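Local atomic coordinates of probable glycosidase crf1 (PDB entry 6IBU), a protein that couples chitin cleavage to transglycosylation, transferring chitin chains to 1,6-beta-glucan or to other chitin during cross-linking of the fungal cell wall. Residues Ala19-Ala24 and Ser218-Asn223; Asp33-Thr38 and Pro60-Asp65; Glu74-Ala79 and Phe139-Ile144; Phe174-Met179 and Gly237-Ile242. All blocks are in the same frame, centred on the assembly; numbering follows the deposited sequence.

Contact 1 of 4, residues Ala19-Ala24 and Ser218-Asn223; sequences ASTYTA and SVRIEN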
loop_
_atom_site.group_PDB
_atom_site.type_symbol
_atom_site.label_atom_id
_atom_site.label_comp_id
_atom_site.label_asym_id
_atom_site.label_seq_id
_atom_site.Cartn_x
_atom_site.Cartn_y
_atom_site.Cartn_z
ATOM N N ALA A 19 -19.591 -0.907 -3.683
ATOM C CA ALA A 19 -19.624 -2.178 -4.433
ATOM C C ALA A 19 -18.913 -3.246 -3.608
ATOM O O ALA A 19 -18.108 -2.894 -2.733
ATOM C CB ALA A 19 -18.981 -1.992 -5.783
ATOM N N SER A 20 -19.202 -4.512 -3.875
ATOM C CA SER A 20 -18.523 -5.615 -3.160
ATOM C C SER A 20 -17.185 -5.906 -3.850
ATOM O O SER A 20 -16.282 -6.403 -3.176
ATOM C CB SER A 20 -19.413 -6.820 -3.022
ATOM O OG SER A 20 -19.463 -7.542 -4.236
ATOM N N THR A 21 -17.050 -5.567 -5.137
ATOM C CA THR A 21 -15.837 -5.857 -5.952
ATOM C C THR A 21 -15.450 -4.655 -6.818
ATOM O O THR A 21 -16.335 -4.042 -7.405
ATOM C CB THR A 21 -16.063 -7.085 -6.829
ATOM O OG1 THR A 21 -16.180 -8.211 -5.962
ATOM C CG2 THR A 21 -14.929 -7.331 -7.797
ATOM N N TYR A 22 -14.154 -4.359 -6.895
ATOM C CA TYR A 22 -13.545 -3.414 -7.868
ATOM C C TYR A 22 -12.367 -4.115 -8.547
ATOM O O TYR A 22 -11.565 -4.707 -7.866
ATOM C CB TYR A 22 -13.106 -2.132 -7.173
ATOM C CG TYR A 22 -12.239 -1.273 -8.041
ATOM C CD1 TYR A 22 -12.807 -0.361 -8.911
ATOM C CD2 TYR A 22 -10.863 -1.408 -8.032
ATOM C CE1 TYR A 22 -12.030 0.435 -9.730
ATOM C CE2 TYR A 22 -10.066 -0.626 -8.847
ATOM C CZ TYR A 22 -10.656 0.281 -9.711
ATOM O OH TYR A 22 -9.876 1.030 -10.533
ATOM N N THR A 23 -12.318 -4.101 -9.870
ATOM C CA THR A 23 -11.228 -4.680 -10.689
ATOM C C THR A 23 -10.815 -3.641 -11.734
ATOM O O THR A 23 -11.666 -2.949 -12.282
ATOM C CB THR A 23 -11.612 -6.023 -11.326
ATOM O OG1 THR A 23 -12.753 -5.820 -12.155
ATOM C CG2 THR A 23 -11.936 -7.109 -10.326
ATOM N N ALA A 24 -9.515 -3.509 -11.946
ATOM C CA ALA A 24 -8.889 -2.650 -12.972
ATOM C C ALA A 24 -7.836 -3.510 -13.661
ATOM O O ALA A 24 -6.976 -4.033 -12.964
ATOM C CB ALA A 24 -8.302 -1.423 -12.331
ATOM N N SER A 218 -2.579 -5.108 -12.758
ATOM C CA SER A 218 -3.994 -5.217 -12.328
ATOM C C SER A 218 -4.171 -5.002 -10.827
ATOM O O SER A 218 -3.212 -5.203 -10.049
ATOM C CB SER A 218 -4.624 -6.517 -12.789
ATOM O OG SER A 218 -4.192 -7.617 -12.013
ATOM N N VAL A 219 -5.384 -4.578 -10.471
ATOM C CA VAL A 219 -5.831 -4.398 -9.067
ATOM C C VAL A 219 -7.205 -5.040 -8.892
ATOM O O VAL A 219 -8.087 -4.769 -9.699
ATOM C CB VAL A 219 -5.830 -2.917 -8.687
ATOM C CG1 VAL A 219 -6.609 -2.660 -7.407
ATOM C CG2 VAL A 219 -4.406 -2.421 -8.567
ATOM N N ARG A 220 -7.362 -5.852 -7.849
ATOM C CA ARG A 220 -8.675 -6.359 -7.397
ATOM C C ARG A 220 -8.893 -5.917 -5.953
ATOM O O ARG A 220 -8.067 -6.262 -5.104
ATOM C CB ARG A 220 -8.730 -7.875 -7.535
ATOM C CG ARG A 220 -10.064 -8.467 -7.113
ATOM C CD ARG A 220 -10.009 -9.974 -7.061
ATOM N NE ARG A 220 -11.307 -10.505 -6.650
ATOM C CZ ARG A 220 -12.363 -10.642 -7.448
ATOM N NH1 ARG A 220 -12.296 -10.303 -8.727
ATOM N NH2 ARG A 220 -13.486 -11.147 -6.965
ATOM N N ILE A 221 -9.956 -5.166 -5.686
ATOM C CA ILE A 221 -10.389 -4.876 -4.292
ATOM C C ILE A 221 -11.754 -5.514 -4.051
ATOM O O ILE A 221 -12.678 -5.330 -4.872
ATOM C CB ILE A 221 -10.388 -3.369 -4.006
ATOM C CG1 ILE A 221 -8.957 -2.825 -4.013
ATOM C CG2 ILE A 221 -11.112 -3.088 -2.696
ATOM C CD1 ILE A 221 -8.869 -1.325 -3.928
ATOM N N GLU A 222 -11.867 -6.240 -2.948
ATOM C CA GLU A 222 -13.156 -6.760 -2.427
ATOM C C GLU A 222 -13.489 -5.980 -1.168
ATOM O O GLU A 222 -12.628 -5.896 -0.299
ATOM C CB GLU A 222 -13.046 -8.237 -2.110
ATOM C CG GLU A 222 -12.769 -9.070 -3.334
ATOM C CD GLU A 222 -12.746 -10.558 -3.050
ATOM O OE1 GLU A 222 -12.833 -10.930 -1.847
ATOM O OE2 GLU A 222 -12.652 -11.340 -4.027
ATOM N N ASN A 223 -14.636 -5.322 -1.151
ATOM C CA ASN A 223 -15.068 -4.504 -0.002
ATOM C C ASN A 223 -16.049 -5.365 0.795
ATOM O O ASN A 223 -17.135 -5.663 0.266
ATOM C CB ASN A 223 -15.659 -3.175 -0.452
ATOM C CG ASN A 223 -15.945 -2.252 0.712
ATOM O OD1 ASN A 223 -15.770 -2.635 1.869
ATOM N ND2 ASN A 223 -16.367 -1.032 0.409
#
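Ala19 meets Asn223 where the pairing begins: Ala19 O lies 3.4 Å from Asn223 CB. One residue on, Ser20 O accepts Asn223 N at 2.8 Å, with the donor standing well above the carbonyl plane. Thr21 and Glu222 are an antiparallel non-hydrogen-bonded pair. Thr21 CG2 lies over one face of the Arg220 guanidinium, 4.1 Å from Arg220 NH1. Tyr22 and Ile221 form a hydrogen-bonded pair, Tyr22 N to Ile221 O and Ile221 N to Tyr22 O, both 2.7 Å. Tyr22 CG is anti to the backbone N (chi1 168°); the ring has Val219 CG1 at its edge, near CE2. Thr23 CG2 runs beside the Arg220 chain and comes within 3.6 Å of Arg220 NH1. That chain is extended as far as NE; Arg220 NE and Arg220 NH2 meet one oxygen, Glu222 OE2, side-on, each at 3.1 Å, a salt bridge between alternate residues of one strand that probably holds the guanidinium in place beside the two threonines. Ala24 and Val219 form the next hydrogen-bonded pair. Tyr22, Ala24, Val219 and Ile221 share the inward face of the sheet, where Val219 and Ile221 pack on Leu181 of strand 179-187 in the facing sheet of the sandwich, while strand 212-223 is flanked on its other edge by strand 71-78.

Contact 2 of 4, residues Asp33-Thr38 and Pro60-Asp65; sequences DQWEVT and PTIDTD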
loop_
_atom_site.group_PDB
_atom_site.type_symbol
_atom_site.label_atom_id
_atom_site.label_comp_id
_atom_site.label_asym_id
_atom_site.label_seq_id
_atom_site.Cartn_x
_atom_site.Cartn_y
_atom_site.Cartn_z
ATOM N N ASP A 33 -9.742 5.645 -13.859
ATOM C CA ASP A 33 -11.015 6.352 -13.583
ATOM C C ASP A 33 -11.205 6.653 -12.096
ATOM O O ASP A 33 -11.485 7.803 -11.780
ATOM C CB ASP A 33 -12.193 5.541 -14.111
ATOM C CG ASP A 33 -12.415 5.793 -15.593
ATOM O OD1 ASP A 33 -11.742 6.713 -16.149
ATOM O OD2 ASP A 33 -13.252 5.076 -16.188
ATOM N N GLN A 34 -11.088 5.661 -11.220
ATOM C CA GLN A 34 -11.436 5.833 -9.784
ATOM C C GLN A 34 -10.150 6.029 -8.979
ATOM O O GLN A 34 -10.143 5.677 -7.797
ATOM C CB GLN A 34 -12.314 4.662 -9.359
ATOM C CG GLN A 34 -13.596 4.614 -10.180
ATOM C CD GLN A 34 -14.584 3.558 -9.748
ATOM O OE1 GLN A 34 -14.940 2.661 -10.523
ATOM N NE2 GLN A 34 -15.052 3.662 -8.508
ATOM N N TRP A 35 -9.097 6.540 -9.630
ATOM C CA TRP A 35 -7.765 6.793 -9.022
ATOM C C TRP A 35 -7.377 8.263 -9.187
ATOM O O TRP A 35 -7.822 8.895 -10.161
ATOM C CB TRP A 35 -6.703 5.898 -9.661
ATOM C CG TRP A 35 -6.893 4.427 -9.467
ATOM C CD1 TRP A 35 -7.739 3.607 -10.148
ATOM C CD2 TRP A 35 -6.159 3.581 -8.565
ATOM N NE1 TRP A 35 -7.594 2.317 -9.720
ATOM C CE2 TRP A 35 -6.640 2.271 -8.745
ATOM C CE3 TRP A 35 -5.165 3.803 -7.609
ATOM C CZ2 TRP A 35 -6.171 1.194 -8.003
ATOM C CZ3 TRP A 35 -4.684 2.739 -6.886
ATOM C CH2 TRP A 35 -5.188 1.455 -7.079
ATOM N N GLU A 36 -6.577 8.776 -8.264
ATOM C CA GLU A 36 -5.990 10.140 -8.300
ATOM C C GLU A 36 -4.485 9.937 -8.497
ATOM O O GLU A 36 -3.937 9.094 -7.757
ATOM C CB GLU A 36 -6.429 10.873 -7.022
ATOM C CG GLU A 36 -5.502 11.979 -6.519
ATOM C CD GLU A 36 -5.742 12.425 -5.067
ATOM O OE1 GLU A 36 -6.392 11.656 -4.298
ATOM O OE2 GLU A 36 -5.289 13.550 -4.680
ATOM N N VAL A 37 -3.902 10.560 -9.526
ATOM C CA VAL A 37 -2.437 10.572 -9.719
ATOM C C VAL A 37 -1.954 11.676 -8.839
ATOM O O VAL A 37 -2.030 12.880 -9.058
ATOM C CB VAL A 37 -1.904 10.792 -11.122
ATOM C CG1 VAL A 37 -0.374 10.801 -11.096
ATOM C CG2 VAL A 37 -2.442 9.754 -12.087
ATOM N N THR A 38 -1.506 11.184 -7.780
ATOM C CA THR A 38 -1.444 12.095 -6.673
ATOM C C THR A 38 -0.023 12.641 -6.550
ATOM O O THR A 38 0.157 13.554 -5.811
ATOM C CB THR A 38 -2.003 11.294 -5.535
ATOM O OG1 THR A 38 -1.970 12.108 -4.372
ATOM C CG2 THR A 38 -1.197 10.035 -5.342
ATOM N N PRO A 60 6.263 8.840 -8.293
ATOM C CA PRO A 60 4.966 8.612 -8.919
ATOM C C PRO A 60 4.070 7.718 -8.048
ATOM O O PRO A 60 4.522 6.701 -7.582
ATOM C CB PRO A 60 5.305 7.911 -10.242
ATOM C CG PRO A 60 6.690 7.340 -10.005
ATOM C CD PRO A 60 7.376 8.344 -9.101
ATOM N N THR A 61 2.831 8.150 -7.841
ATOM C CA THR A 61 1.864 7.497 -6.931
ATOM C C THR A 61 0.458 7.567 -7.515
ATOM O O THR A 61 0.134 8.576 -8.131
ATOM C CB THR A 61 1.855 8.174 -5.558
ATOM O OG1 THR A 61 3.197 8.416 -5.155
ATOM C CG2 THR A 61 1.193 7.320 -4.507
ATOM N N ILE A 62 -0.346 6.534 -7.285
ATOM C CA ILE A 62 -1.810 6.586 -7.515
ATOM C C ILE A 62 -2.498 6.134 -6.230
ATOM O O ILE A 62 -1.985 5.223 -5.571
ATOM C CB ILE A 62 -2.227 5.755 -8.743
ATOM C CG1 ILE A 62 -1.897 4.270 -8.602
ATOM C CG2 ILE A 62 -1.620 6.336 -10.015
ATOM C CD1 ILE A 62 -2.552 3.427 -9.680
ATOM N N ASP A 63 -3.575 6.827 -5.858
ATOM C CA ASP A 63 -4.482 6.481 -4.738
ATOM C C ASP A 63 -5.867 6.182 -5.311
ATOM O O ASP A 63 -6.287 6.899 -6.241
ATOM C CB ASP A 63 -4.674 7.659 -3.792
ATOM C CG ASP A 63 -3.481 7.988 -2.935
ATOM O OD1 ASP A 63 -2.603 7.122 -2.817
ATOM O OD2 ASP A 63 -3.463 9.104 -2.373
ATOM N N THR A 64 -6.574 5.203 -4.757
ATOM C CA THR A 64 -8.014 4.998 -5.031
ATOM C C THR A 64 -8.763 6.221 -4.501
ATOM O O THR A 64 -8.398 6.742 -3.447
ATOM C CB THR A 64 -8.540 3.685 -4.442
ATOM O OG1 THR A 64 -8.267 3.613 -3.044
ATOM C CG2 THR A 64 -7.961 2.474 -5.132
ATOM N N ASP A 65 -9.747 6.689 -5.249
ATOM C CA ASP A 65 -10.673 7.767 -4.814
ATOM C C ASP A 65 -11.454 7.272 -3.595
ATOM O O ASP A 65 -11.680 8.064 -2.687
ATOM C CB ASP A 65 -11.657 8.150 -5.921
ATOM C CG ASP A 65 -11.061 8.933 -7.070
ATOM O OD1 ASP A 65 -9.929 9.468 -6.924
ATOM O OD2 ASP A 65 -11.731 8.985 -8.116
HETATM O O HOH W 1 -5.294 11.900 -1.899
#
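Trp35 is held between two methyl groups of the strand 61-64: Thr64 CG2 sits over one face of its six-membered ring, 3.5 Å from the centroid, and Ile62 CD1 over the opposite face at 3.8 Å. Both are CH-pi contacts. Ile62 CG1 lies between the backbone N and the carbonyl carbon (chi1 62°), and CD1 beyond it comes to 3.4 Å from Trp35 CE3. Trp35 NE1 is hydrogen-bonded to Tyr22 OH. The strands are antiparallel but twisted, 150° between their directions, and Glu36 and Asp63 exchange two backbone hydrogen bonds.

The solvent side lies at Glu36, which is exposed. Glu36 OE1 and Asp63 OD2 stand 4.3 Å apart, and a water that donates to Glu36 OE1 at 2.6 Å, and weakly to Asp63 OD2, may ease the repulsion. Asp63 itself is buried, its OD1 in a salt bridge with Arg182, a chitin-binding residue that it probably helps to position. Thr38 CG2 packs against Thr61 CB, 3.6 Å away.

Strand 35-39 is the outermost strand of its sheet, with 61-64 between it and strand 179-187; Trp35 reaches across the sandwich to Val219 of strand 212-223.

Contact 3 of 4, residues Glu74-Ala79 and Phe139-Ile144; sequences EVVMKA and FHTYTI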
loop_
_atom_site.group_PDB
_atom_site.type_symbol
_atom_site.label_atom_id
_atom_site.label_comp_id
_atom_site.label_asym_id
_atom_site.label_seq_id
_atom_site.Cartn_x
_atom_site.Cartn_y
_atom_site.Cartn_z
ATOM N N GLU A 74 -5.650 -7.065 -3.882
ATOM C CA GLU A 74 -4.774 -7.956 -4.669
ATOM C C GLU A 74 -4.139 -7.120 -5.786
ATOM O O GLU A 74 -4.872 -6.491 -6.565
ATOM C CB GLU A 74 -5.620 -9.122 -5.160
ATOM C CG GLU A 74 -4.835 -10.210 -5.862
ATOM C CD GLU A 74 -5.611 -11.514 -5.943
ATOM O OE1 GLU A 74 -5.630 -12.239 -4.916
ATOM O OE2 GLU A 74 -6.216 -11.798 -7.024
ATOM N N VAL A 75 -2.812 -7.095 -5.859
ATOM C CA VAL A 75 -2.094 -6.251 -6.842
ATOM C C VAL A 75 -1.137 -7.142 -7.620
ATOM O O VAL A 75 -0.384 -7.878 -7.004
ATOM C CB VAL A 75 -1.368 -5.086 -6.161
ATOM C CG1 VAL A 75 -0.690 -4.202 -7.190
ATOM C CG2 VAL A 75 -2.318 -4.278 -5.294
ATOM N N VAL A 76 -1.200 -7.112 -8.943
ATOM C CA VAL A 76 -0.189 -7.813 -9.793
ATOM C C VAL A 76 0.900 -6.763 -10.141
ATOM O O VAL A 76 0.484 -5.774 -10.737
ATOM C CB VAL A 76 -0.893 -8.455 -11.005
ATOM C CG1 VAL A 76 0.084 -9.076 -11.987
ATOM C CG2 VAL A 76 -1.915 -9.487 -10.552
ATOM N N MET A 77 2.189 -6.886 -9.673
ATOM C CA MET A 77 3.313 -5.901 -9.678
ATOM C C MET A 77 4.605 -6.655 -9.991
ATOM O O MET A 77 4.756 -7.913 -9.789
ATOM C CB MET A 77 3.481 -5.133 -8.349
ATOM C CG MET A 77 4.791 -4.380 -8.243
ATOM S SD MET A 77 4.841 -3.488 -6.769
ATOM C CE MET A 77 5.131 -4.789 -5.576
ATOM N N LYS A 78 5.319 -5.935 -10.796
ATOM C CA LYS A 78 6.728 -6.195 -11.040
ATOM C C LYS A 78 7.458 -5.001 -10.469
ATOM O O LYS A 78 7.168 -3.900 -10.860
ATOM C CB LYS A 78 6.980 -6.413 -12.529
ATOM C CG LYS A 78 8.422 -6.826 -12.770
ATOM C CD LYS A 78 8.694 -7.294 -14.160
ATOM C CE LYS A 78 8.727 -6.094 -15.091
ATOM N NZ LYS A 78 9.797 -6.189 -16.115
ATOM N N ALA A 79 8.343 -5.224 -9.528
ATOM C CA ALA A 79 8.978 -4.134 -8.763
ATOM C C ALA A 79 10.052 -3.459 -9.617
ATOM O O ALA A 79 10.618 -4.086 -10.506
ATOM C CB ALA A 79 9.550 -4.669 -7.484
ATOM N N PHE A 139 6.373 -10.545 -12.670
ATOM C CA PHE A 139 5.135 -10.130 -11.944
ATOM C C PHE A 139 4.826 -11.160 -10.861
ATOM O O PHE A 139 5.092 -12.342 -11.066
ATOM C CB PHE A 139 3.975 -9.994 -12.925
ATOM C CG PHE A 139 4.058 -8.699 -13.679
ATOM C CD1 PHE A 139 3.519 -7.557 -13.122
ATOM C CD2 PHE A 139 4.733 -8.610 -14.887
ATOM C CE1 PHE A 139 3.592 -6.350 -13.789
ATOM C CE2 PHE A 139 4.804 -7.399 -15.558
ATOM C CZ PHE A 139 4.231 -6.273 -15.011
ATOM N N HIS A 140 4.296 -10.701 -9.732
ATOM C CA HIS A 140 3.737 -11.553 -8.662
ATOM C C HIS A 140 2.393 -10.961 -8.284
ATOM O O HIS A 140 2.176 -9.782 -8.530
ATOM C CB HIS A 140 4.668 -11.604 -7.445
ATOM C CG HIS A 140 5.919 -12.367 -7.693
ATOM N ND1 HIS A 140 5.926 -13.738 -7.770
ATOM C CD2 HIS A 140 7.188 -11.955 -7.901
ATOM C CE1 HIS A 140 7.160 -14.141 -8.013
ATOM N NE2 HIS A 140 7.947 -13.066 -8.108
ATOM N N THR A 141 1.548 -11.761 -7.662
ATOM C CA THR A 141 0.259 -11.300 -7.131
ATOM C C THR A 141 0.447 -11.059 -5.641
ATOM O O THR A 141 0.639 -12.019 -4.913
ATOM C CB THR A 141 -0.847 -12.305 -7.424
ATOM O OG1 THR A 141 -0.846 -12.502 -8.829
ATOM C CG2 THR A 141 -2.190 -11.803 -6.964
ATOM N N TYR A 142 0.359 -9.809 -5.220
ATOM C CA TYR A 142 0.480 -9.428 -3.797
ATOM C C TYR A 142 -0.934 -9.237 -3.250
ATOM O O TYR A 142 -1.668 -8.364 -3.718
ATOM C CB TYR A 142 1.348 -8.193 -3.677
ATOM C CG TYR A 142 2.761 -8.386 -4.155
ATOM C CD1 TYR A 142 3.763 -8.792 -3.287
ATOM C CD2 TYR A 142 3.099 -8.139 -5.480
ATOM C CE1 TYR A 142 5.066 -8.958 -3.730
ATOM C CE2 TYR A 142 4.400 -8.268 -5.925
ATOM C CZ TYR A 142 5.391 -8.672 -5.053
ATOM O OH TYR A 142 6.673 -8.821 -5.505
ATOM N N THR A 143 -1.301 -10.063 -2.286
ATOM C CA THR A 143 -2.680 -10.129 -1.761
ATOM C C THR A 143 -2.675 -9.828 -0.262
ATOM O O THR A 143 -1.907 -10.443 0.461
ATOM C CB THR A 143 -3.285 -11.507 -2.024
ATOM O OG1 THR A 143 -3.085 -11.791 -3.408
ATOM C CG2 THR A 143 -4.747 -11.573 -1.640
ATOM N N ILE A 144 -3.544 -8.923 0.162
ATOM C CA ILE A 144 -3.794 -8.616 1.595
ATOM C C ILE A 144 -5.241 -8.966 1.889
ATOM O O ILE A 144 -6.076 -8.349 1.298
ATOM C CB ILE A 144 -3.502 -7.144 1.900
ATOM C CG1 ILE A 144 -2.030 -6.803 1.674
ATOM C CG2 ILE A 144 -3.952 -6.810 3.317
ATOM C CD1 ILE A 144 -1.717 -5.335 1.740
HETATM O O HOH W 2 7.131 -8.500 -8.109
#
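Phe139 lays one face of its ring against Lys78 CB, which stands 3.5 Å from the ring centroid and almost directly over its centre, a CH-pi contact made with the two side chains crossing at about a right angle. Val76 CG1 comes obliquely to the same ring, 3.9 Å from Phe139 CD1. On the buried face, Met77 and Tyr142 also cross at about a right angle. A bend at chi3 (75°) swings Met77 CE over the Tyr142 ring, 3.6 Å from Tyr142 CE2, while Trp101 meets that ring edge-to-face. A water lies 3.0 Å from Met77 O, to which it probably donates, and 2.7 Å from Tyr142 OH. On the face of Val76 and Thr141, Glu74 runs beside Thr143; Glu74 CG touches Thr141 CG2 at 3.3 Å and Glu74 OE1 lies 3.0 Å from Thr143 OG1. Paired backbone bonds join Val75 to Tyr142 and Met77 to His140, and the His140 ring is tied by its nitrogens to Asp156 and Ala133.

These are neighbouring antiparallel strands, twisted to 150°, within one sheet of the GH16 beta-sandwich. Val75, Met77 and Tyr142 face Ile89 of the opposite sheet, giving the hydrophobic interior characteristic of this concanavalin-like jelly-roll fold.

Contact 4 of 4, residues Phe174-Met179 and Gly237-Ile242; sequences FPQTPM and GSWQSI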
loop_
_atom_site.group_PDB
_atom_site.type_symbol
_atom_site.label_atom_id
_atom_site.label_comp_id
_atom_site.label_asym_id
_atom_site.label_seq_id
_atom_site.Cartn_x
_atom_site.Cartn_y
_atom_site.Cartn_z
ATOM N N PHE A 174 -4.311 -2.872 15.702
ATOM C CA PHE A 174 -4.795 -3.652 14.538
ATOM C C PHE A 174 -5.392 -2.700 13.511
ATOM O O PHE A 174 -6.235 -1.885 13.865
ATOM C CB PHE A 174 -5.823 -4.693 14.978
ATOM C CG PHE A 174 -6.131 -5.707 13.921
ATOM C CD1 PHE A 174 -5.244 -6.721 13.635
ATOM C CD2 PHE A 174 -7.297 -5.612 13.180
ATOM C CE1 PHE A 174 -5.530 -7.641 12.639
ATOM C CE2 PHE A 174 -7.596 -6.550 12.207
ATOM C CZ PHE A 174 -6.711 -7.559 11.933
ATOM N N PRO A 175 -4.972 -2.736 12.225
ATOM C CA PRO A 175 -5.583 -1.892 11.197
ATOM C C PRO A 175 -7.076 -2.215 11.080
ATOM O O PRO A 175 -7.381 -3.338 10.860
ATOM C CB PRO A 175 -4.836 -2.264 9.919
ATOM C CG PRO A 175 -3.512 -2.787 10.423
ATOM C CD PRO A 175 -3.851 -3.519 11.707
ATOM N N GLN A 176 -7.966 -1.256 11.322
ATOM C CA GLN A 176 -9.407 -1.577 11.441
ATOM C C GLN A 176 -10.259 -0.364 11.107
ATOM O O GLN A 176 -11.387 -0.311 11.573
ATOM C CB GLN A 176 -9.745 -2.061 12.850
ATOM C CG GLN A 176 -9.436 -1.044 13.940
ATOM C CD GLN A 176 -9.618 -1.671 15.304
ATOM O OE1 GLN A 176 -10.738 -1.815 15.798
ATOM N NE2 GLN A 176 -8.517 -2.055 15.926
ATOM N N THR A 177 -9.742 0.563 10.319
ATOM C CA THR A 177 -10.519 1.723 9.840
ATOM C C THR A 177 -10.498 1.674 8.321
ATOM O O THR A 177 -9.668 0.987 7.753
ATOM C CB THR A 177 -9.951 3.011 10.421
ATOM O OG1 THR A 177 -8.558 3.073 10.120
ATOM C CG2 THR A 177 -10.159 3.106 11.912
ATOM N N PRO A 178 -11.412 2.389 7.639
ATOM C CA PRO A 178 -11.537 2.268 6.193
ATOM C C PRO A 178 -10.218 2.742 5.577
ATOM O O PRO A 178 -9.691 3.760 5.984
ATOM C CB PRO A 178 -12.684 3.209 5.806
ATOM C CG PRO A 178 -13.359 3.555 7.144
ATOM C CD PRO A 178 -12.298 3.413 8.207
ATOM N N MET A 179 -9.742 2.007 4.590
ATOM C CA MET A 179 -8.417 2.264 4.008
ATOM C C MET A 179 -8.535 2.444 2.507
ATOM O O MET A 179 -9.411 1.855 1.906
ATOM C CB MET A 179 -7.456 1.116 4.317
ATOM C CG MET A 179 -7.003 1.153 5.751
ATOM S SD MET A 179 -5.625 0.076 6.118
ATOM C CE MET A 179 -6.357 -1.531 5.847
ATOM N N GLY A 237 -10.959 5.266 17.139
ATOM C CA GLY A 237 -10.242 4.657 16.001
ATOM C C GLY A 237 -10.571 3.181 15.871
ATOM O O GLY A 237 -9.755 2.429 15.339
ATOM N N SER A 238 -11.721 2.765 16.384
ATOM C CA SER A 238 -12.104 1.345 16.409
ATOM C C SER A 238 -12.971 1.121 15.188
ATOM O O SER A 238 -13.606 2.059 14.746
ATOM C CB SER A 238 -12.787 0.950 17.709
ATOM O OG SER A 238 -14.194 1.182 17.707
ATOM N N TRP A 239 -13.001 -0.098 14.684
ATOM C CA TRP A 239 -13.898 -0.503 13.584
ATOM C C TRP A 239 -15.348 -0.290 14.015
ATOM O O TRP A 239 -16.192 0.022 13.139
ATOM C CB TRP A 239 -13.573 -1.945 13.151
ATOM C CG TRP A 239 -13.960 -3.059 14.068
ATOM C CD1 TRP A 239 -13.138 -3.826 14.843
ATOM C CD2 TRP A 239 -15.276 -3.613 14.213
ATOM N NE1 TRP A 239 -13.855 -4.813 15.464
ATOM C CE2 TRP A 239 -15.168 -4.699 15.110
ATOM C CE3 TRP A 239 -16.533 -3.284 13.683
ATOM C CZ2 TRP A 239 -16.273 -5.454 15.487
ATOM C CZ3 TRP A 239 -17.625 -4.030 14.060
ATOM C CH2 TRP A 239 -17.496 -5.089 14.960
ATOM N N GLN A 240 -15.616 -0.451 15.317
ATOM C CA GLN A 240 -16.967 -0.299 15.913
ATOM C C GLN A 240 -17.418 1.151 15.793
ATOM O O GLN A 240 -18.621 1.354 15.702
ATOM C CB GLN A 240 -16.990 -0.764 17.365
ATOM C CG GLN A 240 -16.800 -2.275 17.526
ATOM C CD GLN A 240 -15.365 -2.665 17.791
ATOM O OE1 GLN A 240 -14.432 -2.027 17.310
ATOM N NE2 GLN A 240 -15.173 -3.730 18.559
ATOM N N SER A 241 -16.497 2.106 15.714
ATOM C CA SER A 241 -16.836 3.544 15.604
ATOM C C SER A 241 -17.212 3.911 14.163
ATOM O O SER A 241 -17.704 5.033 13.976
ATOM C CB SER A 241 -15.722 4.408 16.116
ATOM O OG SER A 241 -14.632 4.454 15.212
ATOM N N ILE A 242 -17.047 3.028 13.172
ATOM C CA ILE A 242 -17.249 3.423 11.744
ATOM C C ILE A 242 -18.736 3.291 11.393
ATOM O O ILE A 242 -19.257 2.193 11.443
ATOM C CB ILE A 242 -16.342 2.624 10.789
ATOM C CG1 ILE A 242 -14.858 2.738 11.144
ATOM C CG2 ILE A 242 -16.590 3.019 9.350
ATOM C CD1 ILE A 242 -14.339 4.145 11.238
#
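Gln176 reaches from its loop to the short 3-10 turn at Trp239, and its side chain carries the contact. Gln176 CB lies 3.8 Å from Trp239 CB. Gln176 CG, placed between the backbone N and the carbonyl carbon (chi1 60°), comes to 3.8 Å from Gly237 O. CD follows on an extended chain and lies beside Trp239 N and Ser238 CA. At the tip the two ends of the amide are used in different directions: Gln176 OE1 accepts Trp239 N at 3.1 Å in a nearly straight bond (165°), and NE2 donates to Phe174 O in its own loop, with that oxygen close to the amide plane. Bonds at both ends fix the rotation of the amide group. Gln176 OE1 also touches Trp239 CD1 at 3.3 Å, and the amide and indole planes are 29° apart. Further along, Thr177 CG2 rests 3.5 Å from Gly237 O, and Pro178 meets Ile242 tip to tip, Pro178 CD being 3.7 Å from Ile242 CD1. The turn is closed by Ser238 O, which accepts from both N and OG of Ser241.

Here the loop entering strand 179-187 of the GH16 sandwich is joined to the C-terminal part of the chain. Thr177 OG1 and Gln176 N are bonded to Asp97, tying this loop to the start of strand 98-105, which carries the probable catalytic residues Glu98 and Glu102.

Contacts 1 and 3 belong to one sheet, joined where strand 212-223 lies beside strand 71-78: Arg220 O is 2.8 Å from Glu74 N, and Ser218 O is 3.0 Å from Val76 N. Contact 2 lies in the facing sheet and meets contact 1 across the core, with Ile221 CD1 4.1 Å from Thr64 CG2. Contact 4 touches none of the others; its centre is about 25 Å from that of contact 3, on opposite sides of the chain's centre. Contact 2 comes nearest the chitin site, through Arg182. The side chain of Met77 is about 8 Å from that of Glu102, which binds chitin and is probably the proton donor, and that of Thr177 about 9 Å from that of Glu98, the probable nucleophile.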